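PDB 7AGL: N-acetylmuramoyl-L-alanine amidase from Mycobacteroides abscessus, which probably hydrolyses the amide bond between N-acetylmuramic acid and the L-alanine of the stem peptide in peptidoglycan, with the help of a bound zinc ion. Local coordinates for residues G7-L12 with N98-V103; D30-T35 with S122-N127; H115-N120 with L150-Y155. All coordinates share one frame; numbering follows the deposited sequence.

Interaction 1. Residues G7-L12 with N98-V103; sequences GRIVVL and NPDAVV
Asp-100 holds its CG anti to its own carbonyl carbon (chi1 -62°), and this torsion turns OD2 onto the backbone of Arg-8 and Ile-9. There OD2 accepts the Ile-9 N-H through its anti lone pair, with OD2 2.9 Å from Ile-9 N. A short acid suits the place, since it supplies an acceptor just before the strand pairing begins. The same oxygen accepts a hydrogen bond from a water that also donates to Gly-7 O. Arg-8 bends at chi2 and chi3, bringing its CD within 3.6 Å of Asp-100 OD2; its NE stays 4.0 Å from Asp-100 OD1, a long salt bridge with the two charged planes 76° apart.

In return Ile-9 O receives Asp-100 N at 2.8 Å and, weakly, Ala-101 N. Beyond this, Val-11 N bonds to Ala-101 O (3.2 Å) and Val-103 N to Val-11 O (3.0 Å). Beta-branched valines favour such extended backbone. Val-11 CG2 rests 3.8 Å from Pro-99 CB, while Val-10, Leu-12, Ala-101 and Val-103 share the other face, where helices 51-68 and 197-215 contribute cover. These are neighbouring parallel strands inside the mixed sheet of an alpha/beta fold, with helices packed against it.

Interaction 2. Residues D30-T35 with S122-N127; sequences DGRGGT and SNPPVN
Arg-32 and Val-126 lie on two irregular loops whose closest CA atoms are 7.8 Å apart, so the contact is made by a side chain reaching across and not by paired backbones. Arginine suits the span: its CG is anti to the backbone N (chi1 -150°), chi2 is extended, and a single bend at chi3 delivers the guanidinium to the other loop. There NH1 and NH2 grip one carbonyl oxygen end-on, NH1 at 2.8 Å from Pro-124 O and NH2 at 3.0 Å from Pro-124 O. The oxygen sits in the guanidinium plane, while the two nitrogens approach it from opposite faces of the carbonyl plane. A cis peptide bond precedes Pro-124, whose ring atom CD lies 3.6 Å from Arg-32 NH1. Val-126 CG1 covers one face of the guanidinium, offset toward the rim and 3.7 Å from Arg-32 CZ, giving the flat group an apolar wall.

The root of the arginine is fixed by an Asx turn. Asp-30 OD1 accepts Arg-32 N at 2.7 Å and Gly-34 N at 2.9 Å from opposite faces of its carboxylate plane, and a backbone bond from Asp-30 N to Gly-34 O fastens the turn further. Gly-31 and Gly-33 take positive phi, which glycine adopts readily.

In the fold, 30-35 is the turn between the antiparallel strands 27-29 and 35-37, whereas 122-127 leads from strand 118-122 toward helix 132-147. Gln-130, just before that helix, accepts from Ser-122 OG and Val-126 N through OE1. Asn-171 of the short helix 168-171 holds the 30-35 loop, its OD1 bonded to Arg-32 NH2 and its ND2 to Asp-30 O, and touches the Ser-122 side chain.

Interaction 3. Residues H115-N120 with L150-Y155; sequences HGFHVN and LTPATY
Phe-117 lays its ring against Leu-150 and Pro-152 from a crowded position, CG standing between the backbone N and the carbonyl carbon (chi1 72°). Pro-152 CA then lies over one face, 4.0 Å from the Phe-117 ring centroid, as a CH-pi contact. Leu-150 CB meets the ring at CD2, 3.7 Å away, and the far tip CZ touches Pro-152 CG. An aromatic ring suits this site because it offers a broad apolar surface; Arg-142 and Leu-145 of helix 132-147 touch it as well.

His-115 has a similar first torsion. Its ring receives Thr-154 CG2 over one face, 4.3 Å from the centroid. Thr-154 suits two tasks: that methyl, anti to the carbonyl carbon, packs on the imidazole, while OG1 accepts His-115 N at 3.2 Å.

Backbone bonds join Phe-117 N to Thr-151 O (2.8 Å) and Ala-153 N to Phe-117 O (2.7 Å), a single beta bridge pairing Phe-117 with Pro-152, with Thr-154 N on His-115 O. Gly-116, at phi 106°, passes against this backbone with its CA 2.9 Å from Thr-151 O, closeness that glycine permits.

His-118 ND1, Gly-116 O and Tyr-155 OH gather round one water, and Tyr-155 OH also bonds Asp-108. With the side chain of His-118 about 9 Å from the zinc, the bridge anchors a loop to the entry of strand 118-122, at the periphery of the metal site of a zinc amidase.

From the N terminus, interaction 1 starts on strand 9-14 and closes when the chain returns to strand 101-108, enclosing helices 51-68 and 87-96 and strand 72-75. Interaction 2 opens inside that loop, at 30-35, but closes outside it at 122-127, so the two cross. Interaction 3 opens at 115-120, after interaction 1 has closed and before interaction 2 has, and closes at 150-155; it therefore follows interaction 1 in series and crosses interaction 2. Interactions 1 and 3 reach the same sheet on opposite sides of the chain's centre, one between neighbouring strands, the other fastening a loop beyond helix 132-147. Interaction 2 ties the small hairpin of strands 27-29 and 35-37 to the loop after strand 118-122.

Interaction 1. Residues G7-L12 with N98-V103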
# COMPACT_ATOMS: atom_id res chain seq x y z
N GLY A 7 -14.75 -15.72 2.37
CA GLY A 7 -13.87 -16.68 3.01
C GLY A 7 -12.40 -16.52 2.68
O GLY A 7 -11.56 -17.13 3.36
N ARG A 8 -12.06 -15.73 1.67
CA ARG A 8 -10.66 -15.43 1.41
C ARG A 8 -10.12 -14.52 2.52
O ARG A 8 -10.88 -13.87 3.24
CB ARG A 8 -10.49 -14.76 0.05
CG ARG A 8 -11.01 -15.60 -1.12
CD ARG A 8 -10.19 -16.86 -1.28
NE ARG A 8 -9.45 -16.86 -2.54
CZ ARG A 8 -9.97 -17.16 -3.72
NH1 ARG A 8 -11.25 -17.50 -3.82
NH2 ARG A 8 -9.21 -17.13 -4.81
N ILE A 9 -8.79 -14.48 2.63
CA ILE A 9 -8.09 -13.73 3.68
C ILE A 9 -7.26 -12.63 3.03
O ILE A 9 -6.41 -12.92 2.19
CB ILE A 9 -7.19 -14.65 4.52
CG1 ILE A 9 -8.02 -15.69 5.27
CG2 ILE A 9 -6.36 -13.81 5.50
CD1 ILE A 9 -7.23 -16.88 5.71
N VAL A 10 -7.47 -11.38 3.47
CA VAL A 10 -6.70 -10.24 2.97
C VAL A 10 -6.11 -9.49 4.16
O VAL A 10 -6.83 -9.21 5.13
CB VAL A 10 -7.57 -9.31 2.11
CG1 VAL A 10 -6.78 -8.05 1.69
CG2 VAL A 10 -8.09 -10.07 0.88
N VAL A 11 -4.81 -9.17 4.09
CA VAL A 11 -4.15 -8.32 5.09
C VAL A 11 -3.89 -6.95 4.47
O VAL A 11 -3.43 -6.84 3.32
CB VAL A 11 -2.84 -8.92 5.64
CG1 VAL A 11 -2.30 -8.08 6.79
CG2 VAL A 11 -3.06 -10.35 6.11
N LEU A 12 -4.18 -5.90 5.24
CA LEU A 12 -4.08 -4.52 4.78
C LEU A 12 -3.03 -3.79 5.60
O LEU A 12 -3.04 -3.88 6.84
CB LEU A 12 -5.43 -3.80 4.93
CG LEU A 12 -6.59 -4.42 4.15
CD1 LEU A 12 -7.91 -3.76 4.53
CD2 LEU A 12 -6.34 -4.28 2.65
N ASN A 98 -1.39 -16.35 6.63
CA ASN A 98 -1.53 -17.12 5.40
C ASN A 98 -2.52 -16.47 4.42
O ASN A 98 -3.42 -17.15 3.90
CB ASN A 98 -1.97 -18.55 5.73
CG ASN A 98 -1.71 -19.52 4.60
OD1 ASN A 98 -0.91 -19.24 3.71
ND2 ASN A 98 -2.39 -20.67 4.63
N PRO A 99 -2.37 -15.19 4.12
CA PRO A 99 -3.39 -14.50 3.31
C PRO A 99 -3.37 -14.91 1.85
O PRO A 99 -2.35 -15.33 1.28
CB PRO A 99 -3.01 -13.03 3.46
CG PRO A 99 -1.52 -13.06 3.63
CD PRO A 99 -1.25 -14.29 4.45
N ASP A 100 -4.53 -14.74 1.22
CA ASP A 100 -4.64 -14.91 -0.22
C ASP A 100 -4.10 -13.70 -0.97
O ASP A 100 -3.68 -13.84 -2.13
CB ASP A 100 -6.10 -15.17 -0.58
CG ASP A 100 -6.62 -16.46 0.05
OD1 ASP A 100 -6.18 -17.54 -0.37
OD2 ASP A 100 -7.45 -16.39 0.99
N ALA A 101 -4.12 -12.52 -0.34
CA ALA A 101 -3.64 -11.28 -0.93
C ALA A 101 -3.33 -10.28 0.17
O ALA A 101 -3.98 -10.27 1.22
CB ALA A 101 -4.65 -10.68 -1.92
N VAL A 102 -2.31 -9.43 -0.07
CA VAL A 102 -1.86 -8.39 0.85
C VAL A 102 -1.78 -7.09 0.07
O VAL A 102 -1.20 -7.05 -1.01
CB VAL A 102 -0.48 -8.70 1.44
CG1 VAL A 102 -0.05 -7.56 2.40
CG2 VAL A 102 -0.50 -10.05 2.14
N VAL A 103 -2.33 -6.01 0.63
CA VAL A 103 -2.26 -4.69 -0.01
C VAL A 103 -1.71 -3.68 0.97
O VAL A 103 -2.29 -3.47 2.04
CB VAL A 103 -3.62 -4.22 -0.54
CG1 VAL A 103 -3.47 -2.80 -1.08
CG2 VAL A 103 -4.13 -5.18 -1.61
O HOH W 1 -9.47 -18.65 2.26

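Interaction 2. Residues D30-T35 with S122-N127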
# COMPACT_ATOMS: atom_id res chain seq x y z
N ASP A 30 16.51 -6.33 4.78
CA ASP A 30 15.58 -5.87 3.76
C ASP A 30 15.12 -6.98 2.80
O ASP A 30 14.40 -6.69 1.84
CB ASP A 30 16.18 -4.70 2.97
CG ASP A 30 17.34 -5.08 2.05
OD1 ASP A 30 17.67 -6.28 1.86
OD2 ASP A 30 17.93 -4.14 1.49
N GLY A 31 15.51 -8.23 3.04
CA GLY A 31 15.09 -9.33 2.18
C GLY A 31 15.87 -9.47 0.89
O GLY A 31 15.58 -10.38 0.11
N ARG A 32 16.85 -8.60 0.65
CA ARG A 32 17.59 -8.65 -0.60
C ARG A 32 19.04 -8.25 -0.35
O ARG A 32 19.62 -7.43 -1.05
CB ARG A 32 16.92 -7.75 -1.64
CG ARG A 32 17.13 -8.23 -3.05
CD ARG A 32 16.56 -7.25 -4.05
NE ARG A 32 15.09 -7.25 -4.14
CZ ARG A 32 14.42 -7.90 -5.09
NH1 ARG A 32 15.08 -8.63 -5.98
NH2 ARG A 32 13.09 -7.83 -5.14
N GLY A 33 19.63 -8.85 0.70
CA GLY A 33 21.06 -8.72 0.94
C GLY A 33 21.49 -7.49 1.71
O GLY A 33 22.68 -7.37 2.02
N GLY A 34 20.57 -6.58 2.02
CA GLY A 34 20.94 -5.35 2.68
C GLY A 34 20.13 -5.08 3.92
O GLY A 34 19.42 -5.96 4.41
N THR A 35 20.23 -3.86 4.44
CA THR A 35 19.40 -3.42 5.55
C THR A 35 18.77 -2.09 5.19
O THR A 35 19.29 -1.35 4.34
CB THR A 35 20.19 -3.29 6.87
OG1 THR A 35 21.21 -2.29 6.74
CG2 THR A 35 20.84 -4.61 7.26
N SER A 122 7.38 -6.48 -6.41
CA SER A 122 8.74 -6.97 -6.33
C SER A 122 9.28 -7.35 -7.70
O SER A 122 8.69 -8.16 -8.43
CB SER A 122 8.81 -8.18 -5.38
OG SER A 122 10.14 -8.66 -5.30
N ASN A 123 10.43 -6.77 -8.06
CA ASN A 123 11.10 -7.12 -9.31
C ASN A 123 12.60 -6.88 -9.18
O ASN A 123 13.00 -5.79 -8.75
CB ASN A 123 10.54 -6.31 -10.48
CG ASN A 123 10.89 -6.91 -11.83
OD1 ASN A 123 10.97 -8.13 -11.98
ND2 ASN A 123 11.09 -6.04 -12.82
N PRO A 124 13.45 -7.88 -9.48
CA PRO A 124 13.07 -9.26 -9.83
C PRO A 124 12.56 -10.01 -8.61
O PRO A 124 12.92 -9.64 -7.49
CB PRO A 124 14.39 -9.86 -10.35
CG PRO A 124 15.43 -9.11 -9.63
CD PRO A 124 14.91 -7.71 -9.46
N PRO A 125 11.72 -11.02 -8.81
CA PRO A 125 11.17 -11.76 -7.67
C PRO A 125 12.27 -12.52 -6.92
O PRO A 125 13.22 -13.02 -7.53
CB PRO A 125 10.18 -12.73 -8.32
CG PRO A 125 10.57 -12.79 -9.77
CD PRO A 125 11.14 -11.45 -10.09
N VAL A 126 12.14 -12.60 -5.59
CA VAL A 126 13.08 -13.41 -4.81
C VAL A 126 12.52 -14.78 -4.44
O VAL A 126 13.27 -15.60 -3.88
CB VAL A 126 13.55 -12.69 -3.53
CG1 VAL A 126 14.19 -11.35 -3.86
CG2 VAL A 126 12.41 -12.51 -2.58
N ASN A 127 11.25 -15.06 -4.71
CA ASN A 127 10.69 -16.40 -4.57
C ASN A 127 9.62 -16.60 -5.64
O ASN A 127 9.33 -15.69 -6.42
CB ASN A 127 10.15 -16.63 -3.16
CG ASN A 127 9.07 -15.63 -2.79
OD1 ASN A 127 8.26 -15.20 -3.64
ND2 ASN A 127 9.05 -15.23 -1.52

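Interaction 3. Residues H115-N120 with L150-Y155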
# COMPACT_ATOMS: atom_id res chain seq x y z
N HIS A 115 0.86 13.67 -10.73
CA HIS A 115 -0.28 13.14 -10.00
C HIS A 115 -0.62 11.75 -10.50
O HIS A 115 -0.18 11.33 -11.57
CB HIS A 115 -1.50 14.07 -10.10
CG HIS A 115 -2.00 14.27 -11.50
ND1 HIS A 115 -3.12 13.63 -11.99
CD2 HIS A 115 -1.53 15.04 -12.51
CE1 HIS A 115 -3.32 14.01 -13.25
NE2 HIS A 115 -2.36 14.86 -13.59
N GLY A 116 -1.45 11.06 -9.74
CA GLY A 116 -1.93 9.74 -10.10
C GLY A 116 -1.27 8.66 -9.26
O GLY A 116 -0.42 8.93 -8.41
N PHE A 117 -1.68 7.41 -9.54
CA PHE A 117 -1.30 6.26 -8.72
C PHE A 117 -0.18 5.43 -9.35
O PHE A 117 -0.02 5.39 -10.58
CB PHE A 117 -2.52 5.34 -8.48
CG PHE A 117 -2.95 4.57 -9.72
CD1 PHE A 117 -2.33 3.37 -10.06
CD2 PHE A 117 -3.97 5.05 -10.56
CE1 PHE A 117 -2.69 2.66 -11.22
CE2 PHE A 117 -4.35 4.34 -11.70
CZ PHE A 117 -3.71 3.14 -12.03
N HIS A 118 0.57 4.71 -8.51
CA HIS A 118 1.38 3.63 -9.08
C HIS A 118 1.40 2.42 -8.16
O HIS A 118 1.41 2.55 -6.93
CB HIS A 118 2.82 4.10 -9.47
CG HIS A 118 3.69 4.60 -8.35
ND1 HIS A 118 3.51 5.83 -7.76
CD2 HIS A 118 4.82 4.08 -7.81
CE1 HIS A 118 4.46 6.02 -6.86
NE2 HIS A 118 5.27 4.98 -6.87
N VAL A 119 1.35 1.25 -8.79
CA VAL A 119 1.29 -0.05 -8.12
C VAL A 119 2.70 -0.62 -8.13
O VAL A 119 3.24 -0.95 -9.20
CB VAL A 119 0.31 -0.99 -8.82
CG1 VAL A 119 0.27 -2.36 -8.11
CG2 VAL A 119 -1.10 -0.35 -8.90
N ASN A 120 3.31 -0.71 -6.94
CA ASN A 120 4.66 -1.22 -6.79
C ASN A 120 4.63 -2.71 -6.50
O ASN A 120 3.78 -3.18 -5.74
CB ASN A 120 5.38 -0.50 -5.63
CG ASN A 120 5.48 0.99 -5.85
OD1 ASN A 120 6.46 1.47 -6.42
ND2 ASN A 120 4.44 1.73 -5.45
N LEU A 150 -9.24 6.52 -11.85
CA LEU A 150 -7.98 7.04 -11.34
C LEU A 150 -6.95 7.13 -12.46
O LEU A 150 -6.99 6.40 -13.45
CB LEU A 150 -7.46 6.15 -10.20
CG LEU A 150 -8.45 6.04 -9.03
CD1 LEU A 150 -7.85 5.21 -7.92
CD2 LEU A 150 -8.90 7.42 -8.52
N THR A 151 -6.02 8.06 -12.31
CA THR A 151 -5.02 8.36 -13.33
C THR A 151 -3.72 7.64 -13.00
O THR A 151 -3.22 7.80 -11.88
CB THR A 151 -4.75 9.86 -13.39
OG1 THR A 151 -5.96 10.56 -13.68
CG2 THR A 151 -3.71 10.18 -14.46
N PRO A 152 -3.13 6.86 -13.90
CA PRO A 152 -1.80 6.32 -13.63
C PRO A 152 -0.80 7.45 -13.47
O PRO A 152 -0.84 8.45 -14.20
CB PRO A 152 -1.49 5.46 -14.86
CG PRO A 152 -2.84 5.11 -15.39
CD PRO A 152 -3.67 6.35 -15.18
N ALA A 153 0.11 7.29 -12.50
CA ALA A 153 1.06 8.34 -12.14
C ALA A 153 1.72 8.94 -13.37
O ALA A 153 2.22 8.23 -14.24
CB ALA A 153 2.13 7.78 -11.20
N THR A 154 1.72 10.26 -13.42
CA THR A 154 2.32 10.95 -14.56
C THR A 154 3.81 11.18 -14.38
O THR A 154 4.47 11.67 -15.30
CB THR A 154 1.63 12.30 -14.82
OG1 THR A 154 1.83 13.18 -13.70
CG2 THR A 154 0.14 12.11 -15.07
N TYR A 155 4.37 10.80 -13.23
CA TYR A 155 5.71 11.24 -12.88
C TYR A 155 6.63 10.11 -12.45
O TYR A 155 7.81 10.37 -12.18
CB TYR A 155 5.63 12.31 -11.76
CG TYR A 155 5.08 11.75 -10.48
CD1 TYR A 155 3.71 11.65 -10.27
CD2 TYR A 155 5.95 11.31 -9.48
CE1 TYR A 155 3.21 11.10 -9.08
CE2 TYR A 155 5.46 10.77 -8.30
CZ TYR A 155 4.10 10.67 -8.11
OH TYR A 155 3.64 10.13 -6.94
O HOH W 2 1.84 7.99 -7.29